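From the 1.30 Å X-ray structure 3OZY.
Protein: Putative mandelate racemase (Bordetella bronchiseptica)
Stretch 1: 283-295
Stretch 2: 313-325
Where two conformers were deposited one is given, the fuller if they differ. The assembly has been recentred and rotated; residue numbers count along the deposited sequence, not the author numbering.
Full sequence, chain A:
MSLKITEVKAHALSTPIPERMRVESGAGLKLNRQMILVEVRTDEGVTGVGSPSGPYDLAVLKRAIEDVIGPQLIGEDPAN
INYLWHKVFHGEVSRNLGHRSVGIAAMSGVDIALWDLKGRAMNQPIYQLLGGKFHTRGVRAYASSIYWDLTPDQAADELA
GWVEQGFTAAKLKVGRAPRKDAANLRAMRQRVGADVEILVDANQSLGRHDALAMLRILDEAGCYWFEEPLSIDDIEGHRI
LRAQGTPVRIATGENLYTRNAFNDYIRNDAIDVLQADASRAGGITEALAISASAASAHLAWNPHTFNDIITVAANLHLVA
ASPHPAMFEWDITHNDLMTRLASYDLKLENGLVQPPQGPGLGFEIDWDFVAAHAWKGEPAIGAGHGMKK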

ATOM      1  N   GLY A 283      11.863  -5.290   5.088  1.00  7.08           N
ATOM      2  CA  GLY A 283      12.691  -6.279   5.766  1.00  8.30           C
ATOM      3  C   GLY A 283      14.097  -5.775   6.006  1.00  6.98           C
ATOM      4  O   GLY A 283      14.438  -4.668   5.594  1.00  8.28           O
ATOM      5  N   ILE A 284      14.910  -6.572   6.693  1.00  7.35           N
ATOM      6  CA  ILE A 284      16.340  -6.311   6.725  1.00  7.78           C
ATOM      7  C   ILE A 284      16.898  -6.270   5.291  1.00  8.06           C
ATOM      8  O   ILE A 284      17.687  -5.397   4.951  1.00  8.06           O
ATOM      9  CB  ILE A 284      17.050  -7.373   7.585  1.00  7.72           C
ATOM     10  CG1 ILE A 284      16.811  -7.057   9.069  1.00  9.31           C
ATOM     11  CG2 ILE A 284      18.530  -7.438   7.253  1.00  9.78           C
ATOM     12  CD1 ILE A 284      17.295  -8.149  10.037  1.00  9.07           C
ATOM     13  N   THR A 285      16.457  -7.193   4.446  1.00  7.90           N
ATOM     14  CA  THR A 285      16.920  -7.232   3.059  1.00  8.15           C
ATOM     15  C   THR A 285      16.701  -5.889   2.354  1.00  8.96           C
ATOM     16  O   THR A 285      17.595  -5.358   1.687  1.00  8.66           O
ATOM     17  CB  THR A 285      16.208  -8.355   2.299  1.00  7.93           C
ATOM     18  OG1 THR A 285      16.424  -9.589   2.994  1.00  8.71           O
ATOM     19  CG2 THR A 285      16.725  -8.471   0.865  1.00 10.52           C
ATOM     20  N   GLU A 286      15.516  -5.325   2.536  1.00  6.46           N
ATOM     21  CA  GLU A 286      15.171  -4.083   1.861  1.00  7.85           C
ATOM     22  C   GLU A 286      15.820  -2.859   2.529  1.00  8.27           C
ATOM     23  O   GLU A 286      16.301  -1.949   1.843  1.00  8.01           O
ATOM     24  CB  GLU A 286      13.651  -3.937   1.775  1.00  9.49           C
ATOM     25  CG  GLU A 286      13.176  -2.816   0.851  1.00  8.19           C
ATOM     26  CD  GLU A 286      13.424  -3.094  -0.626  1.00  9.26           C
ATOM     27  OE1 GLU A 286      13.960  -4.167  -0.982  1.00 10.01           O
ATOM     28  OE2 GLU A 286      13.089  -2.211  -1.442  1.00  9.56           O
ATOM     29  N   ALA A 287      15.856  -2.831   3.857  1.00  7.24           N
ATOM     30  CA  ALA A 287      16.507  -1.723   4.553  1.00  6.90           C
ATOM     31  C   ALA A 287      17.990  -1.623   4.201  1.00  8.11           C
ATOM     32  O   ALA A 287      18.531  -0.520   4.102  1.00  7.95           O
ATOM     33  CB  ALA A 287      16.326  -1.851   6.066  1.00  8.59           C
ATOM     34  N   LEU A 288      18.653  -2.764   4.014  1.00  8.33           N
ATOM     35  CA  LEU A 288      20.052  -2.761   3.596  1.00  8.77           C
ATOM     36  C   LEU A 288      20.225  -1.995   2.291  1.00  8.16           C
ATOM     37  O   LEU A 288      21.161  -1.196   2.139  1.00  8.83           O
ATOM     38  CB  LEU A 288      20.572  -4.185   3.406  1.00 11.39           C
ATOM     39  CG  LEU A 288      20.871  -4.958   4.686  1.00 13.73           C
ATOM     40  CD1 LEU A 288      21.132  -6.412   4.328  1.00 13.70           C
ATOM     41  CD2 LEU A 288      22.066  -4.351   5.412  1.00 15.53           C
ATOM     42  N   ALA A 289      19.328  -2.245   1.345  1.00  7.74           N
ATOM     43  CA  ALA A 289      19.410  -1.607   0.038  1.00  8.40           C
ATOM     44  C   ALA A 289      19.116  -0.115   0.166  1.00  7.64           C
ATOM     45  O   ALA A 289      19.759   0.713  -0.484  1.00  8.53           O
ATOM     46  CB  ALA A 289      18.430  -2.259  -0.912  1.00  9.99           C
ATOM     47  N   ILE A 290      18.147   0.233   1.007  1.00  7.39           N
ATOM     48  CA  ILE A 290      17.777   1.633   1.195  1.00  8.12           C
ATOM     49  C   ILE A 290      18.910   2.407   1.863  1.00  8.10           C
ATOM     50  O   ILE A 290      19.220   3.532   1.465  1.00  8.36           O
ATOM     51  CB  ILE A 290      16.446   1.759   1.963  1.00  6.66           C
ATOM     52  CG1 ILE A 290      15.313   1.173   1.125  1.00  8.87           C
ATOM     53  CG2 ILE A 290      16.151   3.219   2.284  1.00  8.54           C
ATOM     54  CD1 ILE A 290      14.037   0.933   1.906  1.00  8.20           C
ATOM     55  N   SER A 291      19.551   1.802   2.860  1.00  6.70           N
ATOM     56  CA  SER A 291      20.672   2.443   3.537  1.00  8.30           C
ATOM     57  C   SER A 291      21.807   2.732   2.555  1.00  8.41           C
ATOM     58  O   SER A 291      22.411   3.809   2.562  1.00  7.92           O
ATOM     59  CB  SER A 291      21.156   1.552   4.684  1.00 10.20           C
ATOM     60  OG  SER A 291      22.326   2.080   5.281  1.00 10.63           O
ATOM     61  N   ALA A 292      22.099   1.749   1.710  1.00  8.36           N
ATOM     62  CA  ALA A 292      23.132   1.910   0.691  1.00  8.47           C
ATOM     63  C   ALA A 292      22.788   3.022  -0.288  1.00  7.56           C
ATOM     64  O   ALA A 292      23.651   3.843  -0.638  1.00  9.23           O
ATOM     65  CB  ALA A 292      23.345   0.604  -0.055  1.00  9.27           C
ATOM     66  N   SER A 293      21.532   3.060  -0.715  0.75  7.31           N
ATOM     67  CA  SER A 293      21.088   4.064  -1.676  0.75  8.71           C
ATOM     68  C   SER A 293      21.133   5.472  -1.087  0.75  7.26           C
ATOM     69  O   SER A 293      21.425   6.435  -1.799  0.75  7.95           O
ATOM     70  CB  SER A 293      19.690   3.732  -2.194  0.75  9.56           C
ATOM     71  OG  SER A 293      19.683   2.426  -2.749  0.75  9.71           O
ATOM     72  N   ALA A 294      20.842   5.602   0.207  1.00  7.40           N
ATOM     73  CA  ALA A 294      20.973   6.889   0.881  1.00  6.18           C
ATOM     74  C   ALA A 294      22.428   7.349   0.830  1.00  7.86           C
ATOM     75  O   ALA A 294      22.714   8.493   0.479  1.00  7.57           O
ATOM     76  CB  ALA A 294      20.495   6.801   2.318  1.00  8.20           C
ATOM     77  N   ALA A 295      23.352   6.453   1.162  1.00  7.27           N
ATOM     78  CA  ALA A 295      24.765   6.816   1.189  1.00  8.55           C
ATOM     79  C   ALA A 295      25.267   7.227  -0.203  1.00  8.11           C
ATOM     80  O   ALA A 295      26.023   8.189  -0.343  1.00  8.27           O
ATOM     81  CB  ALA A 295      25.606   5.671   1.754  1.00 10.04           C
ATOM     82  N   ALA A 313      15.625  -4.211  17.800  1.00  7.88           N
ATOM     83  CA  ALA A 313      16.820  -5.020  17.601  1.00  8.20           C
ATOM     84  C   ALA A 313      17.174  -5.210  16.130  1.00  8.18           C
ATOM     85  O   ALA A 313      18.343  -5.127  15.764  1.00  8.71           O
ATOM     86  CB  ALA A 313      16.690  -6.379  18.295  1.00 10.86           C
ATOM     87  N   ALA A 314      16.176  -5.483  15.294  1.00  7.71           N
ATOM     88  CA  ALA A 314      16.435  -5.732  13.874  1.00  8.72           C
ATOM     89  C   ALA A 314      17.116  -4.519  13.255  1.00  8.44           C
ATOM     90  O   ALA A 314      18.125  -4.650  12.559  1.00  9.27           O
ATOM     91  CB  ALA A 314      15.149  -6.055  13.132  1.00  8.92           C
ATOM     92  N   ASN A 315      16.558  -3.335  13.492  1.00  7.58           N
ATOM     93  CA  ASN A 315      17.189  -2.117  12.989  1.00  7.25           C
ATOM     94  C   ASN A 315      18.564  -1.861  13.601  1.00  7.58           C
ATOM     95  O   ASN A 315      19.468  -1.390  12.918  1.00  8.19           O
ATOM     96  CB  ASN A 315      16.279  -0.905  13.188  1.00  6.66           C
ATOM     97  CG  ASN A 315      15.126  -0.891  12.218  1.00  6.69           C
ATOM     98  OD1 ASN A 315      15.317  -0.672  11.023  1.00  7.36           O
ATOM     99  ND2 ASN A 315      13.918  -1.139  12.721  1.00  7.61           N
ATOM    100  N   LEU A 316      18.730  -2.169  14.884  1.00  7.51           N
ATOM    101  CA  LEU A 316      19.992  -1.877  15.551  1.00  7.62           C
ATOM    102  C   LEU A 316      21.166  -2.666  14.961  1.00  8.04           C
ATOM    103  O   LEU A 316      22.276  -2.143  14.870  1.00  8.15           O
ATOM    104  CB  LEU A 316      19.863  -2.125  17.051  1.00  8.85           C
ATOM    105  CG  LEU A 316      21.062  -1.692  17.885  1.00  7.32           C
ATOM    106  CD1 LEU A 316      21.453  -0.245  17.577  1.00 10.11           C
ATOM    107  CD2 LEU A 316      20.731  -1.873  19.361  1.00 10.64           C
ATOM    108  N   HIS A 317      20.935  -3.919  14.579  1.00  7.92           N
ATOM    109  CA  HIS A 317      21.990  -4.677  13.908  1.00  7.38           C
ATOM    110  C   HIS A 317      22.465  -3.942  12.662  1.00  7.58           C
ATOM    111  O   HIS A 317      23.668  -3.830  12.404  1.00  9.73           O
ATOM    112  CB  HIS A 317      21.509  -6.084  13.536  1.00  8.55           C
ATOM    113  CG  HIS A 317      21.497  -7.034  14.690  1.00  8.53           C
ATOM    114  ND1 HIS A 317      22.614  -7.745  15.072  1.00  9.71           N
ATOM    115  CD2 HIS A 317      20.517  -7.368  15.563  1.00 10.22           C
ATOM    116  CE1 HIS A 317      22.318  -8.489  16.126  1.00 10.33           C
ATOM    117  NE2 HIS A 317      21.053  -8.275  16.445  1.00  9.94           N
ATOM    118  N   LEU A 318      21.512  -3.435  11.884  1.00  8.10           N
ATOM    119  CA  LEU A 318      21.863  -2.740  10.651  1.00  8.64           C
ATOM    120  C   LEU A 318      22.538  -1.407  10.933  1.00  8.18           C
ATOM    121  O   LEU A 318      23.529  -1.057  10.295  1.00  8.45           O
ATOM    122  CB  LEU A 318      20.631  -2.513   9.781  1.00  8.27           C
ATOM    123  CG  LEU A 318      20.222  -3.708   8.929  1.00  9.62           C
ATOM    124  CD1 LEU A 318      19.895  -4.942   9.773  1.00 11.98           C
ATOM    125  CD2 LEU A 318      19.038  -3.335   8.045  1.00 15.72           C
ATOM    126  N   VAL A 319      21.994  -0.656  11.886  1.00  7.47           N
ATOM    127  CA  VAL A 319      22.561   0.641  12.227  1.00  7.92           C
ATOM    128  C   VAL A 319      23.991   0.498  12.747  1.00  8.64           C
ATOM    129  O   VAL A 319      24.876   1.273  12.373  1.00  9.60           O
ATOM    130  CB  VAL A 319      21.662   1.383  13.232  1.00  6.98           C
ATOM    131  CG1 VAL A 319      22.366   2.598  13.831  1.00  7.72           C
ATOM    132  CG2 VAL A 319      20.357   1.774  12.541  1.00  8.23           C
ATOM    133  N   ALA A 320      24.223  -0.503  13.590  1.00  8.55           N
ATOM    134  CA  ALA A 320      25.567  -0.724  14.122  1.00  9.77           C
ATOM    135  C   ALA A 320      26.586  -0.984  13.004  1.00  9.93           C
ATOM    136  O   ALA A 320      27.757  -0.605  13.117  1.00  9.29           O
ATOM    137  CB  ALA A 320      25.551  -1.878  15.110  1.00 10.35           C
ATOM    138  N   ALA A 321      26.125  -1.628  11.937  1.00  9.28           N
ATOM    139  CA  ALA A 321      26.982  -2.012  10.812  1.00  9.88           C
ATOM    140  C   ALA A 321      27.144  -0.911   9.765  1.00 10.44           C
ATOM    141  O   ALA A 321      28.002  -1.010   8.884  1.00 12.78           O
ATOM    142  CB  ALA A 321      26.435  -3.280  10.154  1.00  9.13           C
ATOM    143  N   SER A 322      26.331   0.137   9.875  0.76 10.03           N
ATOM    144  CA  SER A 322      26.275   1.181   8.854  0.76 11.44           C
ATOM    145  C   SER A 322      27.107   2.419   9.189  0.76 10.42           C
ATOM    146  O   SER A 322      27.101   2.888  10.327  0.76 10.48           O
ATOM    147  CB  SER A 322      24.824   1.607   8.623  0.76 11.54           C
ATOM    148  OG  SER A 322      24.780   2.802   7.858  0.76 10.44           O
ATOM    149  N   PRO A 323      27.811   2.973   8.189  1.00 11.06           N
ATOM    150  CA  PRO A 323      28.592   4.199   8.395  1.00 10.92           C
ATOM    151  C   PRO A 323      27.744   5.466   8.546  1.00 10.30           C
ATOM    152  O   PRO A 323      28.292   6.535   8.805  1.00 13.17           O
ATOM    153  CB  PRO A 323      29.430   4.293   7.114  1.00 12.77           C
ATOM    154  CG  PRO A 323      28.607   3.613   6.100  1.00 18.62           C
ATOM    155  CD  PRO A 323      28.013   2.429   6.836  1.00 15.67           C
ATOM    156  N   HIS A 324      26.428   5.376   8.409  1.00  9.10           N
ATOM    157  CA  HIS A 324      25.607   6.564   8.617  1.00  9.63           C
ATOM    158  C   HIS A 324      25.758   7.090  10.037  1.00 10.36           C
ATOM    159  O   HIS A 324      25.910   6.306  10.966  1.00  9.87           O
ATOM    160  CB  HIS A 324      24.137   6.255   8.358  1.00  7.98           C
ATOM    161  CG  HIS A 324      23.816   6.047   6.914  1.00  7.19           C
ATOM    162  ND1 HIS A 324      23.892   7.066   5.988  1.00  8.38           N
ATOM    163  CD2 HIS A 324      23.436   4.939   6.236  1.00  8.62           C
ATOM    164  CE1 HIS A 324      23.567   6.592   4.797  1.00  8.23           C
ATOM    165  NE2 HIS A 324      23.294   5.304   4.917  1.00  7.78           N
ATOM    166  N   PRO A 325      25.682   8.422  10.214  1.00 10.32           N
ATOM    167  CA  PRO A 325      25.727   8.971  11.575  1.00 10.36           C
ATOM    168  C   PRO A 325      24.596   8.367  12.387  1.00 10.37           C
ATOM    169  O   PRO A 325      23.469   8.255  11.902  1.00 12.86           O
ATOM    170  CB  PRO A 325      25.457  10.466  11.373  1.00 14.58           C
ATOM    171  CG  PRO A 325      25.636  10.724   9.909  1.00 26.99           C
ATOM    172  CD  PRO A 325      25.343   9.440   9.203  1.00 14.87           C
TER

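Two helical segments, one from Ile-284 onward and one through Ala-313 to Ala-320, run in roughly the same direction, their axes 33° apart and 10.7 Å from each other at closest approach. The contact buries 377 Å² in total, and Leu-318, His-324 and Ile-284 account for most of it, with 90, 74 and 55 Å² of their own surface covered by the other stretch; all three are buried.

Leu-318 is the apolar centre. Its CA-to-CB bond points toward the first helix, and with chi1 at -82° (m) and chi2 at 60° (p) its branched end meets three residues spaced along one side of that helix. Leu-318 CD1 lies 3.8 Å from Ile-284 CG2, and Leu-318 CG is 4.0 Å from Leu-288 CD2. The CA-to-CB bond of Ala-287 points toward the second stretch, and its one methyl lets Leu-318 CD2 come in to 3.7 Å of Ala-287 CB. These are van der Waals distances, with no polar partner involved. Ile-284 and Leu-288 start sideways and bring their ends nearer through m,t rotamers. Ile-284 also extends to the second helix's earlier turn, its CD1 sitting 4.3 Å from Ala-314 CB.

At the other end the contact becomes polar. His-324, in the loop after the second helix, directs its ring at the first helix with chi1 at -72° (m). His-324 NE2 donates to Ser-291 O at 2.9 Å, with an N-H...O angle of 169°, so the bond is nearly linear; the acceptor lies at the ring edge, near its plane. Ser-291 O also accepts from Ala-295 N at 3.1 Å within the helix. Small side chains accommodate the ring: Ala-294 CB and Ala-295 CB are 4.0 and 3.8 Å from His-324 CE1. His-324 N donates to Ser-322 OG at 3.1 Å and 169°, tying the histidine backbone to that side chain.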